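Local coordinates for HTH-type transcriptional repressor PhnF (Mycobacterium smegmatis, PDB 3F8M), which binds DNA as a GntR-family repressor and shuts down the phnDCE operon for phosphate uptake when the cell has phosphate available, at residues R158-H163 with R172-A177; S166-I171 with E222-L227; F207-V212 with M233-V238; R65-G70 with V74-K79. All coordinates share one frame; numbering follows the deposited sequence.

Contact 1 (R158-H163 with R172-A177)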
loop_
_atom_site.group_PDB
_atom_site.type_symbol
_atom_site.label_atom_id
_atom_site.label_comp_id
_atom_site.label_asym_id
_atom_site.label_seq_id
_atom_site.Cartn_x
_atom_site.Cartn_y
_atom_site.Cartn_z
ATOM N N ARG A 158 -27.185 14.805 -1.388
ATOM C CA ARG A 158 -28.009 13.871 -0.593
ATOM C C ARG A 158 -29.312 13.415 -1.253
ATOM O O ARG A 158 -29.783 12.299 -0.989
ATOM C CB ARG A 158 -28.269 14.419 0.788
ATOM C CG ARG A 158 -27.045 14.259 1.634
ATOM C CD ARG A 158 -27.217 14.864 2.966
ATOM N NE ARG A 158 -26.733 16.236 2.925
ATOM C CZ ARG A 158 -26.487 16.985 3.994
ATOM N NH1 ARG A 158 -26.675 16.503 5.225
ATOM N NH2 ARG A 158 -26.054 18.227 3.817
ATOM N N GLU A 159 -29.865 14.261 -2.124
ATOM C CA GLU A 159 -31.088 13.967 -2.888
ATOM C C GLU A 159 -30.820 13.083 -4.097
ATOM O O GLU A 159 -31.522 12.115 -4.336
ATOM C CB GLU A 159 -31.723 15.261 -3.428
ATOM C CG GLU A 159 -32.344 16.190 -2.410
ATOM C CD GLU A 159 -33.060 17.365 -3.066
ATOM O OE1 GLU A 159 -32.552 18.509 -2.927
ATOM O OE2 GLU A 159 -34.103 17.143 -3.735
ATOM N N THR A 160 -29.816 13.439 -4.900
ATOM C CA THR A 160 -29.555 12.722 -6.121
ATOM C C THR A 160 -28.756 11.423 -5.908
ATOM O O THR A 160 -28.778 10.538 -6.784
ATOM C CB THR A 160 -28.800 13.569 -7.134
ATOM O OG1 THR A 160 -27.407 13.661 -6.766
ATOM C CG2 THR A 160 -29.437 14.973 -7.282
ATOM N N PHE A 161 -28.064 11.318 -4.762
ATOM C CA PHE A 161 -27.102 10.207 -4.546
ATOM C C PHE A 161 -27.651 8.924 -3.909
ATOM O O PHE A 161 -28.131 8.940 -2.784
ATOM C CB PHE A 161 -25.889 10.671 -3.724
ATOM C CG PHE A 161 -24.788 9.660 -3.671
ATOM C CD1 PHE A 161 -24.421 8.964 -4.835
ATOM C CD2 PHE A 161 -24.116 9.395 -2.457
ATOM C CE1 PHE A 161 -23.394 8.015 -4.800
ATOM C CE2 PHE A 161 -23.073 8.439 -2.421
ATOM C CZ PHE A 161 -22.734 7.748 -3.602
ATOM N N ASP A 162 -27.471 7.800 -4.588
ATOM C CA ASP A 162 -27.758 6.496 -3.938
ATOM C C ASP A 162 -26.523 6.158 -3.078
ATOM O O ASP A 162 -25.445 5.835 -3.597
ATOM C CB ASP A 162 -28.036 5.436 -4.990
ATOM C CG ASP A 162 -28.056 4.007 -4.421
ATOM O OD1 ASP A 162 -27.987 3.825 -3.198
ATOM O OD2 ASP A 162 -28.160 3.065 -5.237
ATOM N N HIS A 163 -26.679 6.295 -1.769
ATOM C CA HIS A 163 -25.550 6.136 -0.834
ATOM C C HIS A 163 -24.905 4.724 -0.808
ATOM O O HIS A 163 -23.816 4.548 -0.291
ATOM C CB HIS A 163 -25.925 6.649 0.562
ATOM C CG HIS A 163 -27.046 5.902 1.232
ATOM N ND1 HIS A 163 -26.929 4.589 1.641
ATOM C CD2 HIS A 163 -28.273 6.308 1.631
ATOM C CE1 HIS A 163 -28.052 4.209 2.234
ATOM N NE2 HIS A 163 -28.883 5.234 2.238
ATOM N N ARG A 172 -18.929 11.962 -11.637
ATOM C CA ARG A 172 -18.757 11.992 -13.092
ATOM C C ARG A 172 -20.049 12.428 -13.818
ATOM O O ARG A 172 -19.978 13.248 -14.758
ATOM C CB ARG A 172 -18.297 10.641 -13.617
ATOM C CG ARG A 172 -16.861 10.363 -13.277
ATOM C CD ARG A 172 -16.433 9.004 -13.830
ATOM N NE ARG A 172 -15.049 8.761 -13.430
ATOM C CZ ARG A 172 -14.638 7.827 -12.575
ATOM N NH1 ARG A 172 -15.492 6.993 -12.016
ATOM N NH2 ARG A 172 -13.336 7.741 -12.290
ATOM N N SER A 173 -21.191 11.934 -13.329
ATOM C CA SER A 173 -22.535 12.233 -13.897
ATOM C C SER A 173 -22.879 13.714 -13.762
ATOM O O SER A 173 -23.726 14.212 -14.494
ATOM C CB SER A 173 -23.634 11.335 -13.275
ATOM O OG SER A 173 -24.065 11.787 -12.001
ATOM N N ARG A 174 -22.171 14.421 -12.876
ATOM C CA ARG A 174 -22.340 15.873 -12.723
ATOM C C ARG A 174 -21.354 16.706 -13.600
ATOM O O ARG A 174 -21.261 17.924 -13.458
ATOM C CB ARG A 174 -22.301 16.270 -11.241
ATOM C CG ARG A 174 -23.481 15.665 -10.401
ATOM C CD ARG A 174 -23.192 15.633 -8.869
ATOM N NE ARG A 174 -24.410 15.454 -8.080
ATOM C CZ ARG A 174 -25.047 16.441 -7.441
ATOM N NH1 ARG A 174 -24.578 17.675 -7.479
ATOM N NH2 ARG A 174 -26.145 16.185 -6.751
ATOM N N GLY A 175 -20.639 16.025 -14.493
ATOM C CA GLY A 175 -19.713 16.661 -15.451
ATOM C C GLY A 175 -18.327 16.927 -14.894
ATOM O O GLY A 175 -17.589 17.785 -15.395
ATOM N N ILE A 176 -17.968 16.207 -13.836
ATOM C CA ILE A 176 -16.691 16.427 -13.138
ATOM C C ILE A 176 -15.852 15.192 -13.365
ATOM O O ILE A 176 -16.237 14.082 -12.969
ATOM C CB ILE A 176 -16.919 16.694 -11.622
ATOM C CG1 ILE A 176 -17.791 17.942 -11.436
ATOM C CG2 ILE A 176 -15.579 16.786 -10.847
ATOM C CD1 ILE A 176 -18.365 18.123 -10.013
ATOM N N ALA A 177 -14.712 15.366 -14.009
ATOM C CA ALA A 177 -13.904 14.209 -14.406
ATOM C C ALA A 177 -12.772 14.021 -13.406
ATOM O O ALA A 177 -12.176 15.010 -12.968
ATOM C CB ALA A 177 -13.321 14.408 -15.786
#
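Thr-160 and Arg-174 reach for each other from opposite directions and meet through a single polar grip. The NH2 of Arg-174 gives a hydrogen to OG1 of Thr-160 at 2.8 Å, nearly straight at 170°, and the hydroxyl oxygen sits at the edge of the guanidinium, 5° out of its plane. That edge is the tight part: the Thr-160 methyl CG2 lies 3.5 Å from the same NH2 of Arg-174, and little else touches. The arginine spans the gap because its chain runs extended from CG to NE, bridging backbones whose nearest CA atoms, those of Thr-160 and Arg-174, are 10.3 Å apart. Around this one bond the contact is loose and lies at the protein surface, burying just 80 Å² in all. It ties the end of the short helix 157-160 to the turn that follows helix 167-173 in the UTRA domain. Glu-170 completes the polar cluster, forming a salt bridge with NE of Arg-174 and a hydrogen bond with OG1 of Thr-160, while NH1 of Arg-174 bonds to the carbonyl of Pro-155. With all three guanidinium nitrogens engaged, its rotation should be well restrained, and the nearby carboxylate probably balances its charge.

Contact 2 (S166-I171 with E222-L227)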
loop_
_atom_site.group_PDB
_atom_site.type_symbol
_atom_site.label_atom_id
_atom_site.label_comp_id
_atom_site.label_asym_id
_atom_site.label_seq_id
_atom_site.Cartn_x
_atom_site.Cartn_y
_atom_site.Cartn_z
ATOM N N SER A 166 -21.560 4.004 -6.282
ATOM C CA SER A 166 -20.248 4.658 -6.407
ATOM C C SER A 166 -20.416 6.190 -6.385
ATOM O O SER A 166 -21.123 6.762 -7.220
ATOM C CB SER A 166 -19.547 4.210 -7.699
ATOM O OG SER A 166 -18.553 5.139 -8.062
ATOM N N LEU A 167 -19.749 6.855 -5.435
ATOM C CA LEU A 167 -19.734 8.320 -5.426
ATOM C C LEU A 167 -18.982 8.849 -6.665
ATOM O O LEU A 167 -19.340 9.916 -7.230
ATOM C CB LEU A 167 -19.052 8.842 -4.143
ATOM C CG LEU A 167 -19.003 10.351 -3.938
ATOM C CD1 LEU A 167 -20.420 11.006 -3.932
ATOM C CD2 LEU A 167 -18.248 10.669 -2.653
ATOM N N TYR A 168 -17.963 8.113 -7.123
ATOM C CA TYR A 168 -17.219 8.608 -8.284
ATOM C C TYR A 168 -18.118 8.669 -9.530
ATOM O O TYR A 168 -18.044 9.615 -10.335
ATOM C CB TYR A 168 -16.006 7.711 -8.541
ATOM C CG TYR A 168 -14.822 7.978 -7.618
ATOM C CD1 TYR A 168 -14.984 8.608 -6.383
ATOM C CD2 TYR A 168 -13.538 7.550 -7.968
ATOM C CE1 TYR A 168 -13.903 8.851 -5.545
ATOM C CE2 TYR A 168 -12.456 7.758 -7.114
ATOM C CZ TYR A 168 -12.643 8.424 -5.918
ATOM O OH TYR A 168 -11.553 8.658 -5.107
ATOM N N ALA A 169 -19.003 7.694 -9.667
ATOM C CA ALA A 169 -19.942 7.685 -10.814
ATOM C C ALA A 169 -20.909 8.866 -10.712
ATOM O O ALA A 169 -21.209 9.540 -11.707
ATOM C CB ALA A 169 -20.706 6.344 -10.883
ATOM N N GLU A 170 -21.354 9.146 -9.492
ATOM C CA GLU A 170 -22.235 10.289 -9.272
ATOM C C GLU A 170 -21.545 11.598 -9.587
ATOM O O GLU A 170 -22.143 12.500 -10.182
ATOM C CB GLU A 170 -22.781 10.295 -7.836
ATOM C CG GLU A 170 -23.513 11.613 -7.459
ATOM C CD GLU A 170 -24.881 11.730 -8.122
ATOM O OE1 GLU A 170 -25.406 10.682 -8.530
ATOM O OE2 GLU A 170 -25.432 12.847 -8.198
ATOM N N ILE A 171 -20.298 11.724 -9.160
ATOM C CA ILE A 171 -19.538 12.929 -9.457
ATOM C C ILE A 171 -19.284 13.063 -10.971
ATOM O O ILE A 171 -19.453 14.158 -11.547
ATOM C CB ILE A 171 -18.261 13.053 -8.562
ATOM C CG1 ILE A 171 -18.663 13.340 -7.119
ATOM C CG2 ILE A 171 -17.277 14.163 -9.129
ATOM C CD1 ILE A 171 -17.541 13.274 -6.031
ATOM N N GLU A 222 -12.472 16.115 -3.736
ATOM C CA GLU A 222 -12.698 15.405 -2.457
ATOM C C GLU A 222 -11.368 15.254 -1.744
ATOM O O GLU A 222 -10.289 15.340 -2.366
ATOM C CB GLU A 222 -13.239 13.969 -2.687
ATOM C CG GLU A 222 -12.221 13.132 -3.505
ATOM C CD GLU A 222 -12.477 11.646 -3.592
ATOM O OE1 GLU A 222 -13.377 11.102 -2.897
ATOM O OE2 GLU A 222 -11.707 11.023 -4.352
ATOM N N GLN A 223 -11.453 15.078 -0.436
ATOM C CA GLN A 223 -10.344 14.484 0.314
ATOM C C GLN A 223 -10.955 13.249 0.947
ATOM O O GLN A 223 -11.969 13.349 1.670
ATOM C CB GLN A 223 -9.830 15.463 1.393
ATOM C CG GLN A 223 -8.486 14.996 2.025
ATOM C CD GLN A 223 -8.622 13.833 2.994
ATOM O OE1 GLN A 223 -9.550 13.793 3.811
ATOM N NE2 GLN A 223 -7.664 12.882 2.934
ATOM N N ARG A 224 -10.336 12.079 0.731
ATOM C CA ARG A 224 -10.951 10.839 1.184
ATOM C C ARG A 224 -9.920 10.085 2.051
ATOM O O ARG A 224 -8.745 9.887 1.623
ATOM C CB ARG A 224 -11.411 10.015 -0.053
ATOM C CG ARG A 224 -12.173 8.630 0.270
ATOM C CD ARG A 224 -12.495 7.865 -1.031
ATOM N NE ARG A 224 -11.276 7.237 -1.546
ATOM C CZ ARG A 224 -11.162 6.506 -2.661
ATOM N NH1 ARG A 224 -12.187 6.284 -3.485
ATOM N NH2 ARG A 224 -9.982 5.998 -2.969
ATOM N N ARG A 225 -10.374 9.659 3.230
ATOM C CA ARG A 225 -9.619 8.776 4.123
ATOM C C ARG A 225 -10.284 7.398 4.074
ATOM O O ARG A 225 -11.501 7.276 4.297
ATOM C CB ARG A 225 -9.681 9.345 5.535
ATOM C CG ARG A 225 -8.896 8.543 6.602
ATOM C CD ARG A 225 -9.312 9.043 7.971
ATOM N NE ARG A 225 -8.547 8.462 9.063
ATOM C CZ ARG A 225 -8.891 7.408 9.805
ATOM N NH1 ARG A 225 -9.999 6.711 9.583
ATOM N NH2 ARG A 225 -8.061 7.032 10.789
ATOM N N SER A 226 -9.495 6.336 3.828
ATOM C CA SER A 226 -10.070 4.994 3.808
ATOM C C SER A 226 -9.238 4.133 4.765
ATOM O O SER A 226 -8.017 4.109 4.636
ATOM C CB SER A 226 -10.013 4.447 2.400
ATOM O OG SER A 226 -10.517 5.392 1.456
ATOM N N LEU A 227 -9.875 3.504 5.752
ATOM C CA LEU A 227 -9.184 2.644 6.688
ATOM C C LEU A 227 -9.671 1.223 6.384
ATOM O O LEU A 227 -10.858 0.929 6.575
ATOM C CB LEU A 227 -9.493 3.055 8.123
ATOM C CG LEU A 227 -8.789 2.266 9.233
ATOM C CD1 LEU A 227 -7.371 2.833 9.467
ATOM C CD2 LEU A 227 -9.597 2.223 10.550
#
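Tyr-168 has its CG beside the backbone N and anti to the carbonyl carbon (chi1 -79°), which carries the phenol from helix 167-173 across to strand 220-229. Glu-222 answers from the strand with CG held between its own N and carbonyl carbon (chi1 61°) and the chain extended beyond, bringing the carboxylate up to the phenol oxygen. OH of Tyr-168 donates to OE2 of Glu-222 in a very short hydrogen bond of 2.5 Å, the carboxylate turned steeply against the ring. Arg-224, two residues along the strand, bends at chi3, leaving its guanidinium plane only 6° from that of the tyrosine ring. The phenol oxygen lies above the rim of one guanidinium face, 2.9 Å from NH1 of Arg-224, but the angle is too poor for a hydrogen bond. Arg-211 of the adjoining strand supplies a true one to this oxygen, and Ser-213 bonds to OE2 of Glu-222. At the start of the helix, Ser-166 is the N-cap, its OG accepting from Ala-169 N at 3.1 Å. Helix 167-173 thus packs on the six-stranded antiparallel sheet of the UTRA domain, probably the effector-binding part, as in HutC-type relatives. Bonded by Glu-222 and Arg-211 and stacked on Phe-178, the phenol has little freedom to turn; the two arginines would probably favour an ionised Glu-222.

Contact 3 (F207-V212 with M233-V238)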
loop_
_atom_site.group_PDB
_atom_site.type_symbol
_atom_site.label_atom_id
_atom_site.label_comp_id
_atom_site.label_asym_id
_atom_site.label_seq_id
_atom_site.Cartn_x
_atom_site.Cartn_y
_atom_site.Cartn_z
ATOM N N PHE A 207 -4.700 -0.778 6.608
ATOM C CA PHE A 207 -4.175 0.141 5.640
ATOM C C PHE A 207 -4.918 1.475 5.918
ATOM O O PHE A 207 -6.110 1.449 6.205
ATOM C CB PHE A 207 -4.610 -0.240 4.254
ATOM C CG PHE A 207 -3.742 -1.268 3.560
ATOM C CD1 PHE A 207 -2.466 -0.928 3.092
ATOM C CD2 PHE A 207 -4.267 -2.523 3.273
ATOM C CE1 PHE A 207 -1.685 -1.866 2.397
ATOM C CE2 PHE A 207 -3.482 -3.478 2.572
ATOM C CZ PHE A 207 -2.210 -3.128 2.149
ATOM N N LEU A 208 -4.193 2.583 5.811
ATOM C CA LEU A 208 -4.772 3.936 5.940
ATOM C C LEU A 208 -4.351 4.710 4.711
ATOM O O LEU A 208 -3.160 5.020 4.523
ATOM C CB LEU A 208 -4.304 4.601 7.266
ATOM C CG LEU A 208 -4.753 6.080 7.314
ATOM C CD1 LEU A 208 -6.260 6.143 7.319
ATOM C CD2 LEU A 208 -4.131 6.882 8.467
ATOM N N LEU A 209 -5.298 4.926 3.803
ATOM C CA LEU A 209 -5.054 5.704 2.604
ATOM C C LEU A 209 -5.663 7.073 2.738
ATOM O O LEU A 209 -6.775 7.196 3.215
ATOM C CB LEU A 209 -5.684 5.057 1.374
ATOM C CG LEU A 209 -4.751 4.001 0.813
ATOM C CD1 LEU A 209 -4.871 2.794 1.698
ATOM C CD2 LEU A 209 -5.092 3.692 -0.606
ATOM N N ASN A 210 -4.936 8.073 2.277
ATOM C CA ASN A 210 -5.458 9.435 2.191
ATOM C C ASN A 210 -5.346 9.901 0.783
ATOM O O ASN A 210 -4.261 9.834 0.200
ATOM C CB ASN A 210 -4.670 10.358 3.130
ATOM C CG ASN A 210 -5.164 10.254 4.522
ATOM O OD1 ASN A 210 -6.322 10.613 4.798
ATOM N ND2 ASN A 210 -4.357 9.654 5.398
ATOM N N ARG A 211 -6.468 10.346 0.206
ATOM C CA ARG A 211 -6.507 10.759 -1.193
ATOM C C ARG A 211 -7.049 12.158 -1.358
ATOM O O ARG A 211 -7.970 12.538 -0.656
ATOM C CB ARG A 211 -7.409 9.827 -1.981
ATOM C CG ARG A 211 -7.859 10.405 -3.330
ATOM C CD ARG A 211 -8.495 9.349 -4.205
ATOM N NE ARG A 211 -7.587 8.240 -4.505
ATOM C CZ ARG A 211 -7.870 7.290 -5.392
ATOM N NH1 ARG A 211 -9.023 7.318 -6.056
ATOM N NH2 ARG A 211 -7.007 6.320 -5.628
ATOM N N VAL A 212 -6.471 12.921 -2.277
ATOM C CA VAL A 212 -7.107 14.125 -2.786
ATOM C C VAL A 212 -7.254 13.862 -4.279
ATOM O O VAL A 212 -6.298 13.403 -4.936
ATOM C CB VAL A 212 -6.294 15.415 -2.562
ATOM C CG1 VAL A 212 -7.113 16.631 -2.985
ATOM C CG2 VAL A 212 -5.864 15.538 -1.076
ATOM N N MET A 233 -7.911 -6.869 2.345
ATOM C CA MET A 233 -7.649 -6.015 1.220
ATOM C C MET A 233 -6.220 -6.116 0.737
ATOM O O MET A 233 -5.290 -6.160 1.558
ATOM C CB MET A 233 -8.006 -4.568 1.616
ATOM C CG MET A 233 -7.604 -3.505 0.604
ATOM S SD MET A 233 -8.627 -3.580 -0.892
ATOM C CE MET A 233 -10.244 -3.893 -0.158
ATOM N N THR A 234 -6.054 -6.147 -0.578
ATOM C CA THR A 234 -4.752 -6.015 -1.232
ATOM C C THR A 234 -4.838 -4.898 -2.228
ATOM O O THR A 234 -5.816 -4.815 -2.953
ATOM C CB THR A 234 -4.374 -7.304 -1.994
ATOM O OG1 THR A 234 -4.281 -8.370 -1.060
ATOM C CG2 THR A 234 -3.076 -7.150 -2.686
ATOM N N PHE A 235 -3.819 -4.045 -2.294
ATOM C CA PHE A 235 -3.736 -3.066 -3.362
ATOM C C PHE A 235 -2.732 -3.464 -4.412
ATOM O O PHE A 235 -1.690 -4.011 -4.086
ATOM C CB PHE A 235 -3.391 -1.698 -2.795
ATOM C CG PHE A 235 -4.500 -1.101 -1.999
ATOM C CD1 PHE A 235 -5.618 -0.573 -2.644
ATOM C CD2 PHE A 235 -4.456 -1.108 -0.631
ATOM C CE1 PHE A 235 -6.651 -0.046 -1.922
ATOM C CE2 PHE A 235 -5.501 -0.592 0.101
ATOM C CZ PHE A 235 -6.593 -0.054 -0.547
ATOM N N THR A 236 -3.067 -3.204 -5.668
ATOM C CA THR A 236 -2.201 -3.478 -6.800
ATOM C C THR A 236 -1.986 -2.181 -7.568
ATOM O O THR A 236 -2.869 -1.317 -7.629
ATOM C CB THR A 236 -2.789 -4.512 -7.778
ATOM O OG1 THR A 236 -3.863 -3.912 -8.505
ATOM C CG2 THR A 236 -3.299 -5.771 -7.049
ATOM N N ALA A 237 -0.803 -2.041 -8.144
ATOM C CA ALA A 237 -0.452 -0.815 -8.829
ATOM C C ALA A 237 0.440 -1.185 -9.978
ATOM O O ALA A 237 1.492 -1.822 -9.796
ATOM C CB ALA A 237 0.216 0.168 -7.871
ATOM N N VAL A 238 -0.012 -0.841 -11.173
ATOM C CA VAL A 238 0.768 -1.070 -12.370
ATOM C C VAL A 238 1.284 0.280 -12.821
ATOM O O VAL A 238 0.477 1.197 -13.010
ATOM C CB VAL A 238 -0.075 -1.731 -13.470
ATOM C CG1 VAL A 238 0.775 -2.060 -14.680
ATOM C CG2 VAL A 238 -0.718 -2.979 -12.944
#
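Aromatic packing comes first: Phe-235 turns its edge onto the face of Phe-207 in a T-shaped pair, centroids 5.1 Å apart and planes at 82°. CD2 of Phe-235 stands over the centre of the Phe-207 ring. Packing of the other apolar side chains follows, with the methyls of Leu-209 meeting the Phe-235 ring from the opposite direction. CD1 of Leu-209 is 3.8 Å from CE2 of Phe-235. CD2 of Leu-209 lies over the rim of one face of Phe-235 and SD of Met-233, from its own strand, over the rim of the other. CD2 of Phe-207 is 4.4 Å from CG of Met-233. These residues join two strands that are not sheet neighbours: 206-214 belongs to the six-stranded antiparallel sheet of the UTRA domain, whereas 233-240 pairs with 80-83; the axes of the two segments approach to 10.1 Å, their directions 46° apart. Strand 233-240 also forms an antiparallel ladder with a strand of the second subunit, whose Ile-185 packs on Phe-235. Last is a backbone contact, the carbonyl O of Met-233 lying in the plane of the Phe-207 ring, 3.4 Å from CE2 of Phe-207.

Contact 4 (R65-G70 with V74-K79)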
loop_
_atom_site.group_PDB
_atom_site.type_symbol
_atom_site.label_atom_id
_atom_site.label_comp_id
_atom_site.label_asym_id
_atom_site.label_seq_id
_atom_site.Cartn_x
_atom_site.Cartn_y
_atom_site.Cartn_z
ATOM N N ARG A 65 -7.353 -17.690 -2.645
ATOM C CA ARG A 65 -8.551 -18.495 -2.581
ATOM C C ARG A 65 -8.431 -19.686 -1.640
ATOM O O ARG A 65 -9.447 -20.271 -1.241
ATOM C CB ARG A 65 -8.944 -18.953 -3.981
ATOM C CG ARG A 65 -9.355 -17.802 -4.897
ATOM C CD ARG A 65 -9.749 -18.305 -6.264
ATOM N NE ARG A 65 -11.083 -18.896 -6.240
ATOM C CZ ARG A 65 -11.570 -19.712 -7.182
ATOM N NH1 ARG A 65 -10.827 -20.037 -8.243
ATOM N NH2 ARG A 65 -12.811 -20.202 -7.065
ATOM N N VAL A 66 -7.190 -20.038 -1.292
ATOM C CA VAL A 66 -6.900 -21.090 -0.338
ATOM C C VAL A 66 -5.743 -20.637 0.512
ATOM O O VAL A 66 -5.067 -19.636 0.192
ATOM C CB VAL A 66 -6.558 -22.466 -1.028
ATOM C CG1 VAL A 66 -7.686 -22.899 -1.927
ATOM C CG2 VAL A 66 -5.184 -22.416 -1.769
ATOM N N GLU A 67 -5.501 -21.339 1.609
ATOM C CA GLU A 67 -4.361 -21.019 2.435
ATOM C C GLU A 67 -3.889 -22.297 3.115
ATOM O O GLU A 67 -4.640 -23.259 3.154
ATOM C CB GLU A 67 -4.746 -19.978 3.484
ATOM C CG GLU A 67 -5.551 -20.505 4.653
ATOM C CD GLU A 67 -6.182 -19.358 5.423
ATOM O OE1 GLU A 67 -5.829 -18.181 5.162
ATOM O OE2 GLU A 67 -7.038 -19.629 6.265
ATOM N N ARG A 68 -2.658 -22.303 3.635
ATOM C CA ARG A 68 -2.154 -23.461 4.373
ATOM C C ARG A 68 -2.589 -23.435 5.835
ATOM O O ARG A 68 -2.698 -22.372 6.443
ATOM C CB ARG A 68 -0.632 -23.551 4.289
ATOM C CG ARG A 68 -0.088 -23.543 2.855
ATOM C CD ARG A 68 -0.017 -24.930 2.211
ATOM N NE ARG A 68 0.855 -24.888 1.028
ATOM C CZ ARG A 68 0.454 -24.993 -0.242
ATOM N NH1 ARG A 68 -0.824 -25.179 -0.552
ATOM N NH2 ARG A 68 1.347 -24.930 -1.222
ATOM N N ARG A 69 -2.866 -24.627 6.373
ATOM C CA ARG A 69 -3.137 -24.840 7.790
ATOM C C ARG A 69 -2.404 -26.126 8.127
ATOM O O ARG A 69 -2.875 -27.234 7.815
ATOM C CB ARG A 69 -4.644 -24.981 8.057
ATOM C CG ARG A 69 -5.043 -25.117 9.522
ATOM C CD ARG A 69 -6.420 -25.771 9.644
ATOM N NE ARG A 69 -7.534 -24.822 9.620
ATOM C CZ ARG A 69 -8.792 -25.119 9.281
ATOM N NH1 ARG A 69 -9.152 -26.348 8.883
ATOM N NH2 ARG A 69 -9.701 -24.156 9.294
ATOM N N GLY A 70 -1.238 -25.969 8.745
ATOM C CA GLY A 70 -0.330 -27.090 9.015
ATOM C C GLY A 70 -0.006 -27.771 7.708
ATOM O O GLY A 70 0.412 -27.114 6.742
ATOM N N VAL A 74 -6.532 -25.235 2.991
ATOM C CA VAL A 74 -7.944 -24.962 3.280
ATOM C C VAL A 74 -8.513 -23.797 2.475
ATOM O O VAL A 74 -7.746 -22.957 1.964
ATOM C CB VAL A 74 -8.232 -24.752 4.787
ATOM C CG1 VAL A 74 -7.738 -25.945 5.620
ATOM C CG2 VAL A 74 -7.643 -23.420 5.302
ATOM N N VAL A 75 -9.842 -23.760 2.371
ATOM C CA VAL A 75 -10.538 -22.706 1.649
ATOM C C VAL A 75 -10.326 -21.405 2.468
ATOM O O VAL A 75 -10.384 -21.423 3.708
ATOM C CB VAL A 75 -12.031 -23.074 1.478
ATOM C CG1 VAL A 75 -12.837 -21.932 0.841
ATOM C CG2 VAL A 75 -12.152 -24.325 0.593
ATOM N N ALA A 76 -10.037 -20.290 1.778
ATOM C CA ALA A 76 -9.845 -19.001 2.477
ATOM C C ALA A 76 -10.889 -18.021 1.969
ATOM O O ALA A 76 -11.551 -18.309 0.982
ATOM C CB ALA A 76 -8.428 -18.442 2.219
ATOM N N ARG A 77 -11.103 -16.906 2.674
ATOM C CA ARG A 77 -11.872 -15.796 2.096
ATOM C C ARG A 77 -10.861 -14.902 1.380
ATOM O O ARG A 77 -9.924 -14.402 2.007
ATOM C CB ARG A 77 -12.633 -14.987 3.161
ATOM C CG ARG A 77 -13.605 -13.969 2.537
ATOM C CD ARG A 77 -14.288 -13.104 3.580
ATOM N NE ARG A 77 -15.421 -13.779 4.192
ATOM C CZ ARG A 77 -15.389 -14.274 5.419
ATOM N NH1 ARG A 77 -14.298 -14.131 6.139
ATOM N NH2 ARG A 77 -16.442 -14.892 5.930
ATOM N N PRO A 78 -11.023 -14.731 0.068
ATOM C CA PRO A 78 -10.016 -14.006 -0.651
ATOM C C PRO A 78 -10.087 -12.502 -0.307
ATOM O O PRO A 78 -11.189 -11.961 -0.125
ATOM C CB PRO A 78 -10.381 -14.236 -2.123
ATOM C CG PRO A 78 -11.529 -15.111 -2.151
ATOM C CD PRO A 78 -12.117 -15.212 -0.806
ATOM N N LYS A 79 -8.923 -11.891 -0.181
ATOM C CA LYS A 79 -8.825 -10.420 -0.105
ATOM C C LYS A 79 -9.307 -9.821 -1.407
ATOM O O LYS A 79 -9.002 -10.348 -2.492
ATOM C CB LYS A 79 -7.368 -10.012 0.116
ATOM C CG LYS A 79 -6.798 -10.485 1.434
ATOM C CD LYS A 79 -5.341 -10.132 1.481
ATOM C CE LYS A 79 -4.744 -10.400 2.841
ATOM N NZ LYS A 79 -3.289 -10.044 2.775
HETATM O O HOH W 1 -9.672 -20.181 5.815
#
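Val-74 offers one methyl to each of two side chains of the opposite strand. Its CG1 sits over the rim of one face of the Arg-69 guanidinium, 3.6 Å from NH1 of Arg-69, the side chains crossing at about a right angle. That NH1 also bonds a glycerol, probably from the crystallisation liquor, and weakly the carbonyl of Gly-33. CG2 of Val-74 packs at 3.6 Å on CG of Glu-67, whose side chain leaves the hairpin on the same face as that of Val-74. Glu-67 sets its CG between the backbone N and the carbonyl carbon (chi1 76°), then runs extended past Ala-76, whose CB is 3.9 Å from OE1 of Glu-67. At the far end, Pro-78 meets the aliphatic part of Arg-65, while the Arg-65 guanidinium forms a salt bridge with Asp-24. Beneath these side chains, Glu-67 and Val-74 are an antiparallel hydrogen-bonded pair: N of Glu-67 donates to O of Val-74 at 2.8 Å, and N of Val-74 returns the bond to O of Glu-67 at 2.7 Å. Ala-76 N adds a bond to O of Arg-65. This hairpin is the wing of the winged helix-turn-helix, and Val-66 packs on Leu-60 and Leu-61 of helix 50-62. The backbone bonds zip the strands together, while a water donating to OE2 of Glu-67 and O of Val-75 ties the acid to the partner strand.

In the fold
Contacts 1 and 2 share helix 167-173, their centres 11 Å apart, and they touch where CG2 of Ile-176 packs 3.6 Å from CG2 of Ile-171. Contact 2 passes into contact 3 through neighbouring strands of one sheet, where O of Arg-224 and N of Arg-211 are 2.7 Å apart, the centres being 13 Å apart. Contact 4 is in the wing of the DNA-binding domain, its centre 38 Å from that of contact 1, and its end, at Lys-79, leads on to contact 3, CD of Lys-79 packing 3.3 Å from OG1 of Thr-234. Asp-186 of the second subunit makes a salt bridge with Lys-79 and a hydrogen bond with Thr-234, so the junction between the two domains is also a dimer contact.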